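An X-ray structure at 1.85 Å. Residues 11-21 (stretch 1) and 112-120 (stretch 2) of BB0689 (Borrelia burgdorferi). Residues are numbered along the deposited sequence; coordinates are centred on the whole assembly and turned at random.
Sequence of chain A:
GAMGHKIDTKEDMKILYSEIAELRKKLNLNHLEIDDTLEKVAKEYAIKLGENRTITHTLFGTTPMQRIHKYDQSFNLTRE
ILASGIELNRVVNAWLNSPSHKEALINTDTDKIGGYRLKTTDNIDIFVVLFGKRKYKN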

ATOM      1  N   GLU A  11      -2.610   6.150 -12.936  1.00 22.61           N
ATOM      2  CA  GLU A  11      -2.547   7.552 -12.672  1.00 28.03           C
ATOM      3  C   GLU A  11      -2.938   7.896 -11.206  1.00 26.71           C
ATOM      4  O   GLU A  11      -2.304   8.779 -10.541  1.00 22.07           O
ATOM      5  N   ASP A  12      -3.898   7.147 -10.686  1.00 21.45           N
ATOM      6  CA  ASP A  12      -4.267   7.295  -9.269  1.00 21.81           C
ATOM      7  C   ASP A  12      -3.084   7.077  -8.381  1.00 19.85           C
ATOM      8  O   ASP A  12      -2.878   7.888  -7.462  1.00 22.74           O
ATOM      9  N   MET A  13      -2.293   6.009  -8.608  1.00 18.96           N
ATOM     10  CA  MET A  13      -1.181   5.709  -7.768  1.00 21.93           C
ATOM     11  C   MET A  13      -0.087   6.731  -7.927  1.00 24.05           C
ATOM     12  O   MET A  13       0.605   7.009  -6.968  1.00 20.28           O
ATOM     13  N   LYS A  14       0.080   7.302  -9.118  1.00 23.08           N
ATOM     14  CA  LYS A  14       1.061   8.424  -9.262  1.00 25.17           C
ATOM     15  C   LYS A  14       0.686   9.625  -8.376  1.00 22.17           C
ATOM     16  O   LYS A  14       1.567  10.225  -7.709  1.00 22.92           O
ATOM     17  N   ILE A  15      -0.598   9.937  -8.294  1.00 20.05           N
ATOM     18  CA  ILE A  15      -1.094  10.995  -7.425  1.00 21.70           C
ATOM     19  C   ILE A  15      -0.804  10.639  -5.969  1.00 21.54           C
ATOM     20  O   ILE A  15      -0.324  11.485  -5.162  1.00 21.20           O
ATOM     21  N   LEU A  16      -1.176   9.429  -5.583  1.00 19.20           N
ATOM     22  CA  LEU A  16      -1.008   9.033  -4.186  1.00 19.51           C
ATOM     23  C   LEU A  16       0.465   9.047  -3.757  1.00 20.18           C
ATOM     24  O   LEU A  16       0.778   9.533  -2.692  1.00 18.71           O
ATOM     25  N   TYR A  17       1.362   8.482  -4.568  1.00 19.09           N
ATOM     26  CA  TYR A  17       2.792   8.504  -4.267  1.00 20.39           C
ATOM     27  C   TYR A  17       3.287   9.930  -4.064  1.00 20.96           C
ATOM     28  O   TYR A  17       4.055  10.261  -3.107  1.00 19.66           O
ATOM     29  N   SER A  18       2.860  10.788  -4.939  1.00 21.70           N
ATOM     30  CA  SER A  18       3.209  12.230  -4.862  1.00 26.59           C
ATOM     31  C   SER A  18       2.724  12.956  -3.602  1.00 22.75           C
ATOM     32  O   SER A  18       3.481  13.697  -2.958  1.00 22.78           O
ATOM     33  N   GLU A  19       1.485  12.668  -3.193  1.00 20.84           N
ATOM     34  CA  GLU A  19       0.946  13.141  -1.926  1.00 21.39           C
ATOM     35  C   GLU A  19       1.702  12.622  -0.723  1.00 20.54           C
ATOM     36  O   GLU A  19       2.074  13.429   0.168  1.00 21.63           O
ATOM     37  N   ILE A  20       2.039  11.330  -0.691  1.00 17.88           N
ATOM     38  CA  ILE A  20       2.773  10.793   0.424  1.00 21.02           C
ATOM     39  C   ILE A  20       4.189  11.440   0.429  1.00 22.03           C
ATOM     40  O   ILE A  20       4.738  11.761   1.514  1.00 19.44           O
ATOM     41  N   ALA A  21       4.794  11.523  -0.741  1.00 20.45           N
ATOM     42  CA  ALA A  21       6.141  12.142  -0.847  1.00 24.39           C
ATOM     43  C   ALA A  21       6.163  13.566  -0.318  1.00 22.22           C
ATOM     44  O   ALA A  21       7.118  13.923   0.417  1.00 23.73           O
ATOM     45  N   LYS A 112      11.875   2.051   0.702  1.00 23.12           N
ATOM     46  CA  LYS A 112      11.136   1.710  -0.516  1.00 21.21           C
ATOM     47  C   LYS A 112       9.611   1.720  -0.212  1.00 21.38           C
ATOM     48  O   LYS A 112       9.214   1.353   0.858  1.00 22.29           O
ATOM     49  N   ILE A 113       8.829   2.053  -1.224  1.00 20.47           N
ATOM     50  CA  ILE A 113       7.371   2.020  -1.185  1.00 22.77           C
ATOM     51  C   ILE A 113       6.850   1.365  -2.475  1.00 25.47           C
ATOM     52  O   ILE A 113       7.429   1.515  -3.588  1.00 23.42           O
ATOM     53  N   GLY A 114       5.704   0.710  -2.349  1.00 20.27           N
ATOM     54  CA  GLY A 114       5.012   0.257  -3.514  1.00 19.01           C
ATOM     55  C   GLY A 114       3.551  -0.037  -3.179  1.00 19.47           C
ATOM     56  O   GLY A 114       3.259  -0.624  -2.145  1.00 18.81           O
ATOM     57  N   GLY A 115       2.660   0.394  -4.038  1.00 17.66           N
ATOM     58  CA  GLY A 115       1.230   0.162  -3.784  1.00 19.39           C
ATOM     59  C   GLY A 115       0.412  -0.060  -4.980  1.00 21.69           C
ATOM     60  O   GLY A 115       0.905  -0.010  -6.168  1.00 18.83           O
ATOM     61  N   TYR A 116      -0.859  -0.253  -4.743  1.00 16.74           N
ATOM     62  CA  TYR A 116      -1.816  -0.558  -5.827  1.00 19.56           C
ATOM     63  C   TYR A 116      -3.207  -0.152  -5.363  1.00 19.50           C
ATOM     64  O   TYR A 116      -3.544  -0.302  -4.154  1.00 18.64           O
ATOM     65  N   ARG A 117      -4.013   0.342  -6.288  1.00 18.04           N
ATOM     66  CA  ARG A 117      -5.406   0.613  -6.096  1.00 16.84           C
ATOM     67  C   ARG A 117      -6.217  -0.330  -6.990  1.00 22.66           C
ATOM     68  O   ARG A 117      -6.135  -0.279  -8.213  1.00 20.51           O
ATOM     69  N   LEU A 118      -6.990  -1.190  -6.354  1.00 17.92           N
ATOM     70  CA  LEU A 118      -8.030  -2.026  -7.052  1.00 18.91           C
ATOM     71  C   LEU A 118      -9.336  -1.318  -7.130  1.00 21.49           C
ATOM     72  O   LEU A 118      -9.926  -0.874  -6.129  1.00 19.09           O
ATOM     73  N   LYS A 119      -9.788  -1.017  -8.372  1.00 18.99           N
ATOM     74  CA  LYS A 119     -11.057  -0.354  -8.564  1.00 22.26           C
ATOM     75  C   LYS A 119     -11.764  -1.130  -9.662  1.00 25.38           C
ATOM     76  O   LYS A 119     -11.145  -1.469 -10.709  1.00 24.96           O
ATOM     77  N   THR A 120     -12.959  -1.606  -9.371  1.00 21.98           N
ATOM     78  CA  THR A 120     -13.614  -2.550 -10.265  1.00 23.75           C
ATOM     79  C   THR A 120     -14.921  -1.992 -10.725  1.00 23.97           C
ATOM     80  O   THR A 120     -15.414  -1.014 -10.196  1.00 23.02           O
TER

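Residues 11-21, part of a longer helix, pack against a strand that begins the second stretch of BB0689. The two elements run at 135° to each other, their axes approach to 8.2 Å, and together they bury 387 Å². The helix presents Asp12, Met13, Tyr17 and Ile20; the strand answers with Ile113, Arg117 and Lys119, whose CA-to-CB bonds point toward the helix, and with the bare backbone of Gly114 and Gly115.

Met13 lies where the backbones come nearest, its CA 6.6 Å from CA of Tyr116. All three of its chi angles are m (-71°, -60°, -54°), a folded conformation that lays the thioether along the strand backbone: Met13 CE sits 3.6 Å from Gly115 C, and Met13 SD lies 3.8 Å from both Tyr116 C and Arg117 N. The absence of a side chain at Gly115 makes room for this, since a CB there would point toward the helix and fall only 3.1 Å from Met13 CE, a tight approach. The CA-to-CB bond of Tyr116 points away and its side chain stays at least 5.4 Å from the helix; its contact with Met13 SD is through backbone C.

The CA-to-CB bond of Tyr17 points sideways to the strand, but with chi1 m (-75°) and chi2 at -40° its ring reaches across to it. There the hydroxyl accepts a hydrogen bond from the backbone, Gly115 N to Tyr17 OH, 2.9 Å with an N-H...O angle of 163°. The amide lies at the ring edge, near its plane, as does Gly114 CA, 3.5 Å from Tyr17 OH. The hydroxyl is also hydrogen-bonded elsewhere in the structure. Ile113, an extended t,t rotamer (chi1 -168°, chi2 175°), makes apolar contact with the ring through both branches (Ile113 CG2 to Tyr17 CE1 4.1 Å, Ile113 CD1 to Tyr17 CD1 4.2 Å), and Ile113 CD1 also reaches CG2 of Ile20, an m,t rotamer, at 4.3 Å. These looser contacts form an apolar patch towards the later turns of the helix.

At the other end the contact becomes polar. Arg117 is stretched out, with chi1, chi2 and chi3 all t (-173°, -162°, -165°), which carries its guanidinium beyond Met13 to Asp12. Asp12, with chi1 m (-61°) and chi2 -17°, meets the guanidinium edge near its plane, and Arg117 NH1 donates to Asp12 OD2 at 2.9 Å and 143° in a salt bridge. Arg117 NE and NH2 are hydrogen-bonded elsewhere in the structure. The all-t chain of Lys119 merely skirts this pair, its CD 4.4 Å from Asp12 OD2.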

ATOM      1  CB  GLU A  11      -3.406   8.316 -13.655  1.00 34.81           C
ATOM      2  CG  GLU A  11      -3.285   9.812 -13.540  1.00 45.95           C
ATOM      3  CD  GLU A  11      -1.869  10.332 -13.831  1.00 56.74           C
ATOM      4  OE1 GLU A  11      -1.185   9.828 -14.788  1.00 48.68           O
ATOM      5  OE2 GLU A  11      -1.437  11.227 -13.044  1.00 57.81           O
ATOM      6  CB  ASP A  12      -5.414   6.300  -8.903  1.00 22.45           C
ATOM      7  CG  ASP A  12      -6.686   6.518  -9.701  1.00 26.88           C
ATOM      8  OD1 ASP A  12      -6.823   7.611 -10.286  1.00 40.84           O
ATOM      9  OD2 ASP A  12      -7.637   5.701  -9.565  1.00 27.22           O
ATOM     10  CB  MET A  13      -0.607   4.308  -7.973  1.00 20.93           C
ATOM     11  CG  MET A  13      -1.462   3.169  -7.485  1.00 25.21           C
ATOM     12  SD  MET A  13      -1.745   3.340  -5.679  1.00 26.13           S
ATOM     13  CE  MET A  13      -0.098   3.474  -5.126  1.00 20.49           C
ATOM     14  CB  LYS A  14       1.117   8.775 -10.780  1.00 27.28           C
ATOM     15  CG  LYS A  14       1.916   9.955 -11.292  1.00 47.55           C
ATOM     16  CD  LYS A  14       1.836   9.899 -12.869  1.00 51.97           C
ATOM     17  CE  LYS A  14       3.145  10.309 -13.549  1.00 67.17           C
ATOM     18  NZ  LYS A  14       3.617  11.646 -13.058  1.00 69.08           N
ATOM     19  CB  ILE A  15      -2.545  11.328  -7.754  1.00 22.69           C
ATOM     20  CG1 ILE A  15      -2.655  12.038  -9.109  1.00 26.09           C
ATOM     21  CG2 ILE A  15      -3.269  12.182  -6.678  1.00 23.32           C
ATOM     22  CD1 ILE A  15      -4.073  11.949  -9.656  1.00 30.55           C
ATOM     23  CB  LEU A  16      -1.564   7.657  -3.943  1.00 19.67           C
ATOM     24  CG  LEU A  16      -1.446   7.124  -2.502  1.00 21.45           C
ATOM     25  CD1 LEU A  16      -2.133   8.116  -1.549  1.00 20.66           C
ATOM     26  CD2 LEU A  16      -2.128   5.751  -2.386  1.00 21.87           C
ATOM     27  CB  TYR A  17       3.579   7.803  -5.428  1.00 22.53           C
ATOM     28  CG  TYR A  17       3.548   6.296  -5.541  1.00 21.09           C
ATOM     29  CD1 TYR A  17       3.605   5.451  -4.434  1.00 20.20           C
ATOM     30  CD2 TYR A  17       3.447   5.688  -6.799  1.00 21.95           C
ATOM     31  CE1 TYR A  17       3.653   4.098  -4.566  1.00 21.50           C
ATOM     32  CE2 TYR A  17       3.484   4.348  -6.945  1.00 19.27           C
ATOM     33  CZ  TYR A  17       3.568   3.537  -5.855  1.00 21.20           C
ATOM     34  OH  TYR A  17       3.618   2.182  -6.042  1.00 21.78           O
ATOM     35  CB  SER A  18       2.687  12.915  -6.139  1.00 30.43           C
ATOM     36  OG  SER A  18       3.045  14.272  -6.061  1.00 37.03           O
ATOM     37  CB  GLU A  19      -0.540  12.774  -1.824  1.00 22.75           C
ATOM     38  CG  GLU A  19      -1.163  13.621  -0.770  1.00 23.88           C
ATOM     39  CD  GLU A  19      -2.693  13.396  -0.621  1.00 29.20           C
ATOM     40  OE1 GLU A  19      -3.253  12.406  -1.140  1.00 26.61           O
ATOM     41  OE2 GLU A  19      -3.304  14.266  -0.017  1.00 27.54           O
ATOM     42  CB  ILE A  20       2.785   9.262   0.361  1.00 22.56           C
ATOM     43  CG1 ILE A  20       1.373   8.734   0.595  1.00 20.35           C
ATOM     44  CG2 ILE A  20       3.848   8.633   1.292  1.00 22.58           C
ATOM     45  CD1 ILE A  20       1.268   7.242   0.336  1.00 21.48           C
ATOM     46  CB  ALA A  21       6.700  12.121  -2.290  1.00 24.99           C
ATOM     47  CB  LYS A 112      11.498   0.289  -0.962  1.00 25.22           C
ATOM     48  CG  LYS A 112      13.000   0.088  -1.242  1.00 23.98           C
ATOM     49  CD  LYS A 112      13.549   0.979  -2.317  1.00 26.09           C
ATOM     50  CE  LYS A 112      15.082   0.832  -2.451  1.00 33.32           C
ATOM     51  NZ  LYS A 112      15.420   1.583  -3.668  1.00 34.87           N
ATOM     52  CB  ILE A 113       6.783   3.442  -1.042  1.00 21.18           C
ATOM     53  CG1 ILE A 113       5.304   3.449  -0.702  1.00 21.11           C
ATOM     54  CG2 ILE A 113       7.052   4.326  -2.238  1.00 20.97           C
ATOM     55  CD1 ILE A 113       4.743   4.828  -0.436  1.00 23.40           C
ATOM     56  CB  TYR A 116      -1.744  -2.056  -6.222  1.00 19.65           C
ATOM     57  CG  TYR A 116      -2.688  -2.405  -7.393  1.00 21.76           C
ATOM     58  CD1 TYR A 116      -2.371  -2.022  -8.732  1.00 29.07           C
ATOM     59  CD2 TYR A 116      -3.923  -2.991  -7.176  1.00 20.15           C
ATOM     60  CE1 TYR A 116      -3.246  -2.289  -9.801  1.00 29.96           C
ATOM     61  CE2 TYR A 116      -4.781  -3.273  -8.246  1.00 24.81           C
ATOM     62  CZ  TYR A 116      -4.438  -2.897  -9.544  1.00 28.98           C
ATOM     63  OH  TYR A 116      -5.362  -3.185 -10.540  1.00 32.28           O
ATOM     64  CB  ARG A 117      -5.782   2.053  -6.333  1.00 18.76           C
ATOM     65  CG  ARG A 117      -7.224   2.393  -5.981  1.00 19.20           C
ATOM     66  CD  ARG A 117      -7.737   3.668  -6.601  1.00 21.02           C
ATOM     67  NE  ARG A 117      -8.968   4.158  -5.980  1.00 19.73           N
ATOM     68  CZ  ARG A 117      -9.538   5.360  -6.199  1.00 23.32           C
ATOM     69  NH1 ARG A 117      -9.071   6.206  -7.108  1.00 25.64           N
ATOM     70  NH2 ARG A 117     -10.624   5.744  -5.544  1.00 23.90           N
ATOM     71  CB  LEU A 118      -8.156  -3.384  -6.357  1.00 20.21           C
ATOM     72  CG  LEU A 118      -9.325  -4.206  -6.915  1.00 20.08           C
ATOM     73  CD1 LEU A 118      -8.966  -4.691  -8.319  1.00 21.27           C
ATOM     74  CD2 LEU A 118      -9.517  -5.366  -5.983  1.00 24.07           C
ATOM     75  CB  LYS A 119     -10.773   1.063  -8.889  1.00 27.81           C
ATOM     76  CG  LYS A 119     -11.887   2.013  -8.785  1.00 38.59           C
ATOM     77  CD  LYS A 119     -11.388   3.410  -9.069  1.00 44.20           C
ATOM     78  CE  LYS A 119     -12.646   4.237  -9.269  1.00 52.77           C
ATOM     79  NZ  LYS A 119     -12.400   5.665  -9.570  1.00 57.17           N
ATOM     80  CB  THR A 120     -13.955  -3.863  -9.640  1.00 22.50           C
ATOM     81  OG1 THR A 120     -14.988  -3.636  -8.652  1.00 24.27           O
ATOM     82  CG2 THR A 120     -12.731  -4.535  -9.160  1.00 22.94           C
TER